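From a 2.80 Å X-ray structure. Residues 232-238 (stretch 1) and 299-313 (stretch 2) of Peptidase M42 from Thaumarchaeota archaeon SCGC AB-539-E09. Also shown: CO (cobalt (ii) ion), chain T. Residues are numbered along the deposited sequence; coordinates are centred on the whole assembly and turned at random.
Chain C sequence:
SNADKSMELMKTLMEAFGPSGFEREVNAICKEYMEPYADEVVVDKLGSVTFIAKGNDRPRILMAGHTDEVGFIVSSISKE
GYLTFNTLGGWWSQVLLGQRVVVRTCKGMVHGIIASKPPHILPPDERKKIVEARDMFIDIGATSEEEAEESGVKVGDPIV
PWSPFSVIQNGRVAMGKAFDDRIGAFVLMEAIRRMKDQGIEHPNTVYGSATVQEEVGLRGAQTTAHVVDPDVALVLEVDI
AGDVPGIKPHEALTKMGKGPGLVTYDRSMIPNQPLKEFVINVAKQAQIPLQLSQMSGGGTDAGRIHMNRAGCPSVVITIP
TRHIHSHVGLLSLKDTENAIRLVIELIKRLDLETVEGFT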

ATOM      1  N   VAL C 232      35.664   8.704 -41.706  1.00 39.45           N
ATOM      2  CA  VAL C 232      34.922   9.611 -40.847  1.00 38.95           C
ATOM      3  C   VAL C 232      33.434   9.450 -41.154  1.00 39.05           C
ATOM      4  O   VAL C 232      33.062   9.178 -42.297  1.00 39.20           O
ATOM      5  N   ALA C 233      32.582   9.649 -40.150  1.00 38.37           N
ATOM      6  CA  ALA C 233      31.152   9.456 -40.334  1.00 37.60           C
ATOM      7  C   ALA C 233      30.304  10.614 -39.822  1.00 36.58           C
ATOM      8  O   ALA C 233      30.511  11.105 -38.719  1.00 36.54           O
ATOM      9  N   LEU C 234      29.320  11.012 -40.625  1.00 36.05           N
ATOM     10  CA  LEU C 234      28.321  11.992 -40.221  1.00 35.45           C
ATOM     11  C   LEU C 234      26.975  11.303 -40.205  1.00 35.33           C
ATOM     12  O   LEU C 234      26.428  10.991 -41.247  1.00 35.87           O
ATOM     13  N   VAL C 235      26.450  11.026 -39.023  1.00 35.30           N
ATOM     14  CA  VAL C 235      25.162  10.388 -38.923  1.00 34.88           C
ATOM     15  C   VAL C 235      24.096  11.445 -38.762  1.00 35.14           C
ATOM     16  O   VAL C 235      24.223  12.349 -37.940  1.00 35.07           O
ATOM     17  N   LEU C 236      23.050  11.333 -39.569  1.00 36.29           N
ATOM     18  CA  LEU C 236      21.940  12.281 -39.543  1.00 36.99           C
ATOM     19  C   LEU C 236      20.754  11.628 -38.900  1.00 37.36           C
ATOM     20  O   LEU C 236      20.363  10.539 -39.290  1.00 39.75           O
ATOM     21  N   GLU C 237      20.212  12.273 -37.885  1.00 37.15           N
ATOM     22  CA  GLU C 237      19.120  11.718 -37.104  1.00 36.63           C
ATOM     23  C   GLU C 237      18.158  12.844 -36.757  1.00 37.27           C
ATOM     24  O   GLU C 237      18.369  13.995 -37.138  1.00 37.72           O
ATOM     25  N   VAL C 238      17.103  12.490 -36.038  1.00 36.67           N
ATOM     26  CA  VAL C 238      16.230  13.459 -35.453  1.00 36.58           C
ATOM     27  C   VAL C 238      16.639  13.641 -33.996  1.00 37.43           C
ATOM     28  O   VAL C 238      17.308  12.801 -33.426  1.00 36.52           O
ATOM     29  N   GLY C 299      20.105   6.022 -28.746  1.00 60.26           N
ATOM     30  CA  GLY C 299      21.281   5.753 -29.579  1.00 58.74           C
ATOM     31  C   GLY C 299      21.034   6.026 -31.053  1.00 57.07           C
ATOM     32  O   GLY C 299      19.911   6.350 -31.448  1.00 55.50           O
ATOM     33  N   THR C 300      22.084   5.836 -31.858  1.00 53.36           N
ATOM     34  CA  THR C 300      22.072   6.139 -33.289  1.00 50.43           C
ATOM     35  C   THR C 300      22.868   5.120 -34.080  1.00 47.59           C
ATOM     36  O   THR C 300      23.622   4.340 -33.510  1.00 46.14           O
ATOM     37  N   ASP C 301      22.714   5.146 -35.402  1.00 47.64           N
ATOM     38  CA  ASP C 301      23.563   4.348 -36.289  1.00 47.68           C
ATOM     39  C   ASP C 301      25.053   4.522 -35.923  1.00 45.49           C
ATOM     40  O   ASP C 301      25.855   3.592 -36.105  1.00 45.46           O
ATOM     41  N   ALA C 302      25.420   5.705 -35.431  1.00 42.38           N
ATOM     42  CA  ALA C 302      26.809   5.995 -35.059  1.00 41.34           C
ATOM     43  C   ALA C 302      27.357   5.047 -33.999  1.00 41.15           C
ATOM     44  O   ALA C 302      28.559   4.773 -33.969  1.00 41.19           O
ATOM     45  N   GLY C 303      26.473   4.547 -33.142  1.00 40.97           N
ATOM     46  CA  GLY C 303      26.834   3.582 -32.124  1.00 41.64           C
ATOM     47  C   GLY C 303      27.564   2.375 -32.671  1.00 42.55           C
ATOM     48  O   GLY C 303      28.428   1.826 -31.986  1.00 43.18           O
ATOM     49  N   ARG C 304      27.221   1.976 -33.898  1.00 43.19           N
ATOM     50  CA  ARG C 304      27.892   0.860 -34.584  1.00 44.81           C
ATOM     51  C   ARG C 304      28.992   1.299 -35.541  1.00 43.01           C
ATOM     52  O   ARG C 304      30.038   0.665 -35.624  1.00 42.56           O
ATOM     53  N   ILE C 305      28.735   2.369 -36.278  1.00 42.40           N
ATOM     54  CA  ILE C 305      29.676   2.877 -37.265  1.00 42.06           C
ATOM     55  C   ILE C 305      31.029   3.226 -36.655  1.00 41.72           C
ATOM     56  O   ILE C 305      32.067   2.863 -37.222  1.00 41.41           O
ATOM     57  N   HIS C 306      31.020   3.916 -35.507  1.00 41.11           N
ATOM     58  CA  HIS C 306      32.270   4.409 -34.910  1.00 40.85           C
ATOM     59  C   HIS C 306      33.114   3.290 -34.328  1.00 43.27           C
ATOM     60  O   HIS C 306      34.258   3.512 -33.969  1.00 43.95           O
HETATM   61  N   MSE C 307      32.543   2.093 -34.266  1.00 46.78           N
HETATM   62  CA  MSE C 307      33.196   0.916 -33.727  1.00 51.05           C
HETATM   63  C   MSE C 307      33.657  -0.025 -34.807  1.00 49.74           C
HETATM   64  O   MSE C 307      34.158  -1.118 -34.522  1.00 49.70           O
ATOM     65  N   ASN C 308      33.503   0.386 -36.058  1.00 49.03           N
ATOM     66  CA  ASN C 308      33.907  -0.431 -37.192  1.00 48.94           C
ATOM     67  C   ASN C 308      35.424  -0.589 -37.276  1.00 49.28           C
ATOM     68  O   ASN C 308      36.161   0.397 -37.216  1.00 49.24           O
ATOM     69  N   ARG C 309      35.874  -1.835 -37.412  1.00 49.47           N
ATOM     70  CA  ARG C 309      37.291  -2.165 -37.517  1.00 50.04           C
ATOM     71  C   ARG C 309      38.096  -1.558 -36.348  1.00 48.78           C
ATOM     72  O   ARG C 309      37.913  -1.977 -35.204  1.00 47.15           O
ATOM     73  N   ALA C 310      38.959  -0.576 -36.635  1.00 48.89           N
ATOM     74  CA  ALA C 310      39.836   0.038 -35.634  1.00 48.65           C
ATOM     75  C   ALA C 310      39.215   1.304 -35.045  1.00 47.71           C
ATOM     76  O   ALA C 310      39.819   1.984 -34.207  1.00 48.41           O
ATOM     77  N   GLY C 311      38.003   1.614 -35.481  1.00 47.17           N
ATOM     78  CA  GLY C 311      37.308   2.795 -35.021  1.00 45.46           C
ATOM     79  C   GLY C 311      37.142   3.759 -36.166  1.00 44.33           C
ATOM     80  O   GLY C 311      37.857   3.693 -37.169  1.00 45.41           O
ATOM     81  N   CYS C 312      36.193   4.662 -36.011  1.00 42.57           N
ATOM     82  CA  CYS C 312      35.924   5.662 -37.022  1.00 41.80           C
ATOM     83  C   CYS C 312      35.390   6.899 -36.330  1.00 39.99           C
ATOM     84  O   CYS C 312      34.347   6.828 -35.680  1.00 40.00           O
ATOM     85  N   PRO C 313      36.093   8.031 -36.440  1.00 38.93           N
ATOM     86  CA  PRO C 313      35.575   9.248 -35.818  1.00 38.10           C
ATOM     87  C   PRO C 313      34.210   9.610 -36.397  1.00 37.57           C
ATOM     88  O   PRO C 313      34.032   9.647 -37.614  1.00 36.79           O
TER

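What forms the apolar centre of the contact? Val235 does, in the middle of stretch 1, which is strand throughout, with its CA-to-CB bond toward stretch 2 and more of its surface covered by that stretch than any other residue here. Its chi1 is t (171°), and the two methyls part from there. CG2 lies against the short helix, 3.7 Å from CB of Ala302 and 3.9 Å from CD1 of Ile305. CG1 reaches back toward the start of stretch 2, where it stands 4.2 Å from CB of Asp301 and 4.3 Å from CB of Thr300. One branched side chain thus touches Thr300, Asp301, Ala302 and Ile305.

How does the packing continue toward the beginning of the strand? Side chains alternate along a strand, so Ala233 points toward stretch 2 as Val235 does, while Leu234, with chi1 m and chi2 t, points away and makes no contact. The methyl of Ala233 is small, and the partners close in on it: Ala233 CB is 3.5 Å from Ile305 CG2 and 4.0 Å from Cys312 SG. Ile305, chi1 m and chi2 t, therefore bridges two strand residues, its CG2 on Ala233 and its CD1 on Val235. Cys312, with chi1 t, also directs its sulfur at the backbone, SG lying 3.7 Å from CA of Val232.

Where do the two backbones meet directly? They do so at Val232 and Pro313, whose CA atoms are 5.1 Å apart. Ala233 N donates a hydrogen bond to Pro313 O at 2.9 Å, with an angle of 152° at the hydrogen, and the same carbonyl receives a CA-H...O contact from Val232, CA to O 3.4 Å. This is the one hydrogen bond between the stretches; the rest of the contact is chiefly apolar. The CA-to-CB bonds of Val232 (chi1 p) and Pro313 both point sideways, yet CG2 of Val232 still comes within 3.6 Å of Pro313 O.

What holds the helical side of the contact in shape? Thr300, chi1 p, points toward the strand and caps the turn into the helix by accepting a weak hydrogen bond from Ala302 N to its OG1, 3.4 Å long. Its methyl remains free for packing across the contact. Further on, His306 ND1 donates to Ala302 O at 2.8 Å, tying its ring back to the helix backbone while the end of the side chain leads away from the strand.

How does the contact end at its polar edge? Glu237 points toward stretch 2, but only its aliphatic part packs there, CG lying 3.7 Å from CG2 of Thr300. Its chi1 of -104° falls between wells, and the carboxylate continues to the cobalt ion, which both oxygens bind, OE1 at 2.5 Å and OE2 at 2.2 Å from CO; two further ligand atoms come from elsewhere in the structure. OE1 also accepts a hydrogen bond from Val238 N at 3.1 Å.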

ATOM      1  CB  VAL C 232      35.369  11.076 -41.060  1.00 38.67           C
ATOM      2  CG1 VAL C 232      35.290  11.455 -42.517  1.00 38.63           C
ATOM      3  CG2 VAL C 232      34.538  12.046 -40.237  1.00 38.54           C
ATOM      4  CB  ALA C 233      30.730   8.168 -39.661  1.00 37.95           C
ATOM      5  CB  LEU C 234      28.258  13.144 -41.199  1.00 35.67           C
ATOM      6  CG  LEU C 234      29.557  13.869 -41.512  1.00 36.57           C
ATOM      7  CD1 LEU C 234      29.286  14.962 -42.539  1.00 37.20           C
ATOM      8  CD2 LEU C 234      30.181  14.450 -40.253  1.00 37.01           C
ATOM      9  CB  VAL C 235      25.129   9.418 -37.751  1.00 35.04           C
ATOM     10  CG1 VAL C 235      23.719   8.917 -37.518  1.00 35.24           C
ATOM     11  CG2 VAL C 235      26.058   8.261 -38.034  1.00 35.61           C
ATOM     12  CB  LEU C 236      21.586  12.699 -40.949  1.00 37.92           C
ATOM     13  CG  LEU C 236      22.765  13.406 -41.597  1.00 38.77           C
ATOM     14  CD1 LEU C 236      22.775  13.309 -43.115  1.00 39.92           C
ATOM     15  CD2 LEU C 236      22.763  14.845 -41.166  1.00 38.61           C
ATOM     16  CB  GLU C 237      19.639  11.074 -35.815  1.00 35.65           C
ATOM     17  CG  GLU C 237      19.689   9.550 -35.792  1.00 35.98           C
ATOM     18  CD  GLU C 237      18.340   8.811 -35.846  1.00 35.19           C
ATOM     19  OE1 GLU C 237      17.262   9.419 -35.872  1.00 33.75           O
ATOM     20  OE2 GLU C 237      18.386   7.566 -35.828  1.00 35.29           O
ATOM     21  CB  VAL C 238      14.763  13.017 -35.535  1.00 35.91           C
ATOM     22  CG1 VAL C 238      14.313  12.980 -36.974  1.00 36.15           C
ATOM     23  CG2 VAL C 238      14.559  11.671 -34.870  1.00 35.23           C
ATOM     24  CB  THR C 300      22.711   7.511 -33.557  1.00 49.73           C
ATOM     25  OG1 THR C 300      24.030   7.546 -32.984  1.00 52.05           O
ATOM     26  CG2 THR C 300      21.877   8.605 -32.941  1.00 48.79           C
ATOM     27  CB  ASP C 301      23.394   4.758 -37.765  1.00 49.48           C
ATOM     28  CG  ASP C 301      22.063   4.309 -38.390  1.00 51.27           C
ATOM     29  OD1 ASP C 301      21.586   3.169 -38.110  1.00 51.84           O
ATOM     30  OD2 ASP C 301      21.523   5.127 -39.190  1.00 52.08           O
ATOM     31  CB  ALA C 302      26.942   7.421 -34.571  1.00 40.34           C
ATOM     32  CB  ARG C 304      26.881   0.019 -35.364  1.00 47.36           C
ATOM     33  CG  ARG C 304      25.985  -0.846 -34.510  1.00 50.30           C
ATOM     34  CD  ARG C 304      26.726  -1.816 -33.615  1.00 53.55           C
ATOM     35  NE  ARG C 304      25.804  -2.887 -33.255  1.00 59.99           N
ATOM     36  CZ  ARG C 304      24.889  -2.827 -32.283  1.00 61.93           C
ATOM     37  NH1 ARG C 304      24.787  -1.745 -31.508  1.00 59.89           N
ATOM     38  NH2 ARG C 304      24.077  -3.874 -32.070  1.00 63.48           N
ATOM     39  CB  ILE C 305      29.099   4.110 -37.986  1.00 41.28           C
ATOM     40  CG1 ILE C 305      27.992   3.665 -38.948  1.00 42.01           C
ATOM     41  CG2 ILE C 305      30.180   4.843 -38.758  1.00 40.91           C
ATOM     42  CD1 ILE C 305      27.073   4.781 -39.387  1.00 41.73           C
ATOM     43  CB  HIS C 306      32.016   5.536 -33.902  1.00 39.46           C
ATOM     44  CG  HIS C 306      31.773   5.090 -32.485  1.00 39.88           C
ATOM     45  ND1 HIS C 306      30.584   4.533 -32.062  1.00 40.03           N
ATOM     46  CD2 HIS C 306      32.545   5.199 -31.374  1.00 39.73           C
ATOM     47  CE1 HIS C 306      30.646   4.288 -30.764  1.00 40.03           C
ATOM     48  NE2 HIS C 306      31.825   4.687 -30.320  1.00 39.91           N
HETATM   49  CB  MSE C 307      32.149   0.148 -32.904  1.00 56.76           C
HETATM   50  CG  MSE C 307      32.781  -0.414 -31.649  1.00 63.03           C
HETATM   51 SE   MSE C 307      32.018   0.645 -30.203  0.69 70.77          SE
HETATM   52  CE  MSE C 307      30.458  -0.539 -29.878  1.00 70.93           C
ATOM     53  CB  ASN C 308      33.387   0.187 -38.487  1.00 48.85           C
ATOM     54  CG  ASN C 308      33.737  -0.635 -39.700  1.00 48.96           C
ATOM     55  OD1 ASN C 308      34.585  -0.246 -40.492  1.00 49.45           O
ATOM     56  ND2 ASN C 308      33.106  -1.789 -39.838  1.00 49.09           N
ATOM     57  CB  ARG C 309      37.836  -1.786 -38.913  1.00 51.63           C
ATOM     58  CG  ARG C 309      37.487  -2.793 -40.003  1.00 54.21           C
ATOM     59  CD  ARG C 309      37.947  -2.385 -41.400  1.00 57.26           C
ATOM     60  NE  ARG C 309      37.163  -3.055 -42.452  1.00 61.02           N
ATOM     61  CZ  ARG C 309      35.948  -2.689 -42.875  1.00 60.47           C
ATOM     62  NH1 ARG C 309      35.326  -1.634 -42.362  1.00 60.26           N
ATOM     63  NH2 ARG C 309      35.349  -3.382 -43.831  1.00 61.06           N
ATOM     64  CB  ALA C 310      41.191   0.361 -36.259  1.00 49.66           C
ATOM     65  CB  CYS C 312      34.891   5.127 -38.011  1.00 42.38           C
ATOM     66  SG  CYS C 312      34.296   6.363 -39.169  1.00 42.46           S
ATOM     67  CB  PRO C 313      36.612  10.320 -36.179  1.00 38.22           C
ATOM     68  CG  PRO C 313      37.778   9.593 -36.714  1.00 39.10           C
ATOM     69  CD  PRO C 313      37.279   8.293 -37.256  1.00 39.68           C
TER
HETATM   70 CO    CO T 401      16.228   7.205 -35.540  1.00 22.75          CO